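Local coordinates for ABC transporter binding protein AcbH (Actinoplanes, PDB 3OO8) that serves as the extracellular solute receptor of an ABC transporter, binding beta-D-galactopyranose with exclusive preference, at residues Phe303-Lys308 with Lys317-Ile322. The protein carries 2 engineered substitutions. Numbering follows the deposited sequence.
Sequences FILPKK and KVLQYI
F303 and L319 bring the backbones closest, their CA atoms 7.7 Å apart, as strand 301-304 passes the last turns of helix 312-322. No hydrogen bond spans the two segments and every close pair is carbon to carbon, so the 210 Å² buried between them is apolar packing. I322 meets the F303 ring. Its CD1 lies over one face, 4.1 Å from the centroid and 16° off the normal, a CH-pi contact, while CG2, on the same side but displaced outward past the rim, comes within 3.5 Å of F303 CD2. The I322 torsions put both branches there: CG1 is anti to the carbonyl carbon (chi1 -73°), which sets CG2 anti to the backbone N. L319 divides its methyls, CD2 packing 3.8 Å from F303 CB and CD1 4.1 Å from L305 CD1. Replacing F303 with an alanine would probably leave I322 CD1 and CG2 without the ring they pack against, opening a gap between helix and strand. L319 and I322 also rest on V135 of strand 134-147, and L319 and L305 share L85 of strand 85-89. The helix thus packs onto the mixed sheet of this class 2 solute-binding fold, where F32 meets the F303 ring nearly perpendicularly.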
loop_
_atom_site.group_PDB
_atom_site.type_symbol
_atom_site.label_atom_id
_atom_site.label_comp_id
_atom_site.label_asym_id
_atom_site.label_seq_id
_atom_site.Cartn_x
_atom_site.Cartn_y
_atom_site.Cartn_z
ATOM N N PHE A 303 11.608 -4.291 -7.469
ATOM C CA PHE A 303 12.223 -5.282 -8.354
ATOM C C PHE A 303 13.004 -6.289 -7.545
ATOM O O PHE A 303 13.517 -5.966 -6.465
ATOM C CB PHE A 303 13.160 -4.582 -9.343
ATOM C CG PHE A 303 12.461 -3.491 -10.084
ATOM C CD1 PHE A 303 11.729 -3.793 -11.208
ATOM C CD2 PHE A 303 12.487 -2.176 -9.599
ATOM C CE1 PHE A 303 10.990 -2.793 -11.864
ATOM C CE2 PHE A 303 11.764 -1.152 -10.252
ATOM C CZ PHE A 303 11.030 -1.464 -11.402
ATOM N N ILE A 304 13.025 -7.504 -8.078
ATOM C CA ILE A 304 13.736 -8.621 -7.465
ATOM C C ILE A 304 14.688 -9.264 -8.473
ATOM O O ILE A 304 14.587 -9.065 -9.695
ATOM C CB ILE A 304 12.769 -9.718 -6.994
ATOM C CG1 ILE A 304 11.936 -10.237 -8.187
ATOM C CG2 ILE A 304 11.931 -9.193 -5.827
ATOM C CD1 ILE A 304 10.941 -11.368 -7.846
ATOM N N LEU A 305 15.613 -10.056 -7.932
ATOM C CA LEU A 305 16.600 -10.784 -8.736
ATOM C C LEU A 305 16.390 -12.305 -8.583
ATOM O O LEU A 305 16.835 -12.897 -7.575
ATOM C CB LEU A 305 17.996 -10.400 -8.242
ATOM C CG LEU A 305 19.197 -10.528 -9.220
ATOM C CD1 LEU A 305 20.448 -9.814 -8.654
ATOM C CD2 LEU A 305 19.492 -12.002 -9.589
ATOM N N PRO A 306 15.717 -12.940 -9.552
ATOM C CA PRO A 306 15.423 -14.380 -9.454
ATOM C C PRO A 306 16.701 -15.185 -9.338
ATOM O O PRO A 306 17.627 -14.969 -10.124
ATOM C CB PRO A 306 14.726 -14.679 -10.777
ATOM C CG PRO A 306 13.980 -13.360 -11.089
ATOM C CD PRO A 306 15.042 -12.338 -10.715
ATOM N N LYS A 307 16.781 -16.044 -8.324
ATOM C CA LYS A 307 17.990 -16.880 -8.179
ATOM C C LYS A 307 18.332 -17.642 -9.462
ATOM O O LYS A 307 19.514 -17.765 -9.809
ATOM C CB LYS A 307 17.880 -17.866 -7.005
ATOM C CG LYS A 307 19.174 -18.669 -6.796
ATOM C CD LYS A 307 19.103 -19.649 -5.639
ATOM C CE LYS A 307 19.230 -18.975 -4.278
ATOM N NZ LYS A 307 19.046 -19.941 -3.135
ATOM N N LYS A 308 17.315 -18.143 -10.158
ATOM C CA LYS A 308 17.492 -18.930 -11.386
ATOM C C LYS A 308 17.690 -18.062 -12.621
ATOM O O LYS A 308 17.889 -18.571 -13.739
ATOM C CB LYS A 308 16.363 -19.956 -11.578
ATOM C CG LYS A 308 16.289 -21.036 -10.512
ATOM C CD LYS A 308 15.341 -22.165 -10.949
ATOM C CE LYS A 308 16.045 -23.105 -11.928
ATOM N NZ LYS A 308 15.126 -24.025 -12.664
ATOM N N LYS A 317 23.947 -4.320 -11.460
ATOM C CA LYS A 317 24.288 -2.946 -11.839
ATOM C C LYS A 317 23.025 -2.188 -12.187
ATOM O O LYS A 317 22.892 -1.019 -11.851
ATOM C CB LYS A 317 25.223 -2.897 -13.056
ATOM C CG LYS A 317 26.631 -3.431 -12.793
ATOM C CD LYS A 317 27.574 -3.040 -13.949
ATOM C CE LYS A 317 27.716 -1.514 -14.083
ATOM N NZ LYS A 317 28.741 -1.043 -15.082
ATOM N N VAL A 318 22.101 -2.887 -12.843
ATOM C CA VAL A 318 20.827 -2.276 -13.237
ATOM C C VAL A 318 20.030 -1.965 -11.964
ATOM O O VAL A 318 19.417 -0.900 -11.845
ATOM C CB VAL A 318 20.055 -3.118 -14.275
ATOM C CG1 VAL A 318 18.667 -2.491 -14.546
ATOM C CG2 VAL A 318 20.810 -3.151 -15.606
ATOM N N LEU A 319 20.015 -2.886 -11.000
ATOM C CA LEU A 319 19.339 -2.588 -9.735
ATOM C C LEU A 319 19.929 -1.369 -9.021
ATOM O O LEU A 319 19.197 -0.588 -8.421
ATOM C CB LEU A 319 19.368 -3.801 -8.803
ATOM C CG LEU A 319 18.460 -4.993 -9.138
ATOM C CD1 LEU A 319 18.722 -6.175 -8.173
ATOM C CD2 LEU A 319 16.950 -4.638 -9.145
ATOM N N GLN A 320 21.259 -1.233 -9.020
ATOM C CA GLN A 320 21.881 -0.051 -8.431
ATOM C C GLN A 320 21.346 1.224 -9.057
ATOM O O GLN A 320 21.086 2.187 -8.350
ATOM C CB GLN A 320 23.405 -0.127 -8.550
ATOM C CG GLN A 320 23.923 -1.187 -7.650
ATOM C CD GLN A 320 25.415 -1.459 -7.803
ATOM O OE1 GLN A 320 26.120 -0.740 -8.503
ATOM N NE2 GLN A 320 25.897 -2.494 -7.131
ATOM N N TYR A 321 21.180 1.222 -10.373
ATOM C CA TYR A 321 20.616 2.376 -11.071
ATOM C C TYR A 321 19.168 2.610 -10.668
ATOM O O TYR A 321 18.733 3.766 -10.449
ATOM C CB TYR A 321 20.766 2.208 -12.596
ATOM C CG TYR A 321 20.011 3.293 -13.338
ATOM C CD1 TYR A 321 20.607 4.534 -13.581
ATOM C CD2 TYR A 321 18.700 3.113 -13.701
ATOM C CE1 TYR A 321 19.897 5.542 -14.183
ATOM C CE2 TYR A 321 18.009 4.094 -14.321
ATOM C CZ TYR A 321 18.592 5.297 -14.540
ATOM O OH TYR A 321 17.819 6.262 -15.161
ATOM N N ILE A 322 18.408 1.524 -10.564
ATOM C CA ILE A 322 16.998 1.661 -10.215
ATOM C C ILE A 322 16.854 2.275 -8.812
ATOM O O ILE A 322 15.878 2.997 -8.534
ATOM C CB ILE A 322 16.295 0.270 -10.316
ATOM C CG1 ILE A 322 16.129 -0.106 -11.796
ATOM C CG2 ILE A 322 14.953 0.261 -9.552
ATOM C CD1 ILE A 322 15.503 -1.505 -12.052
#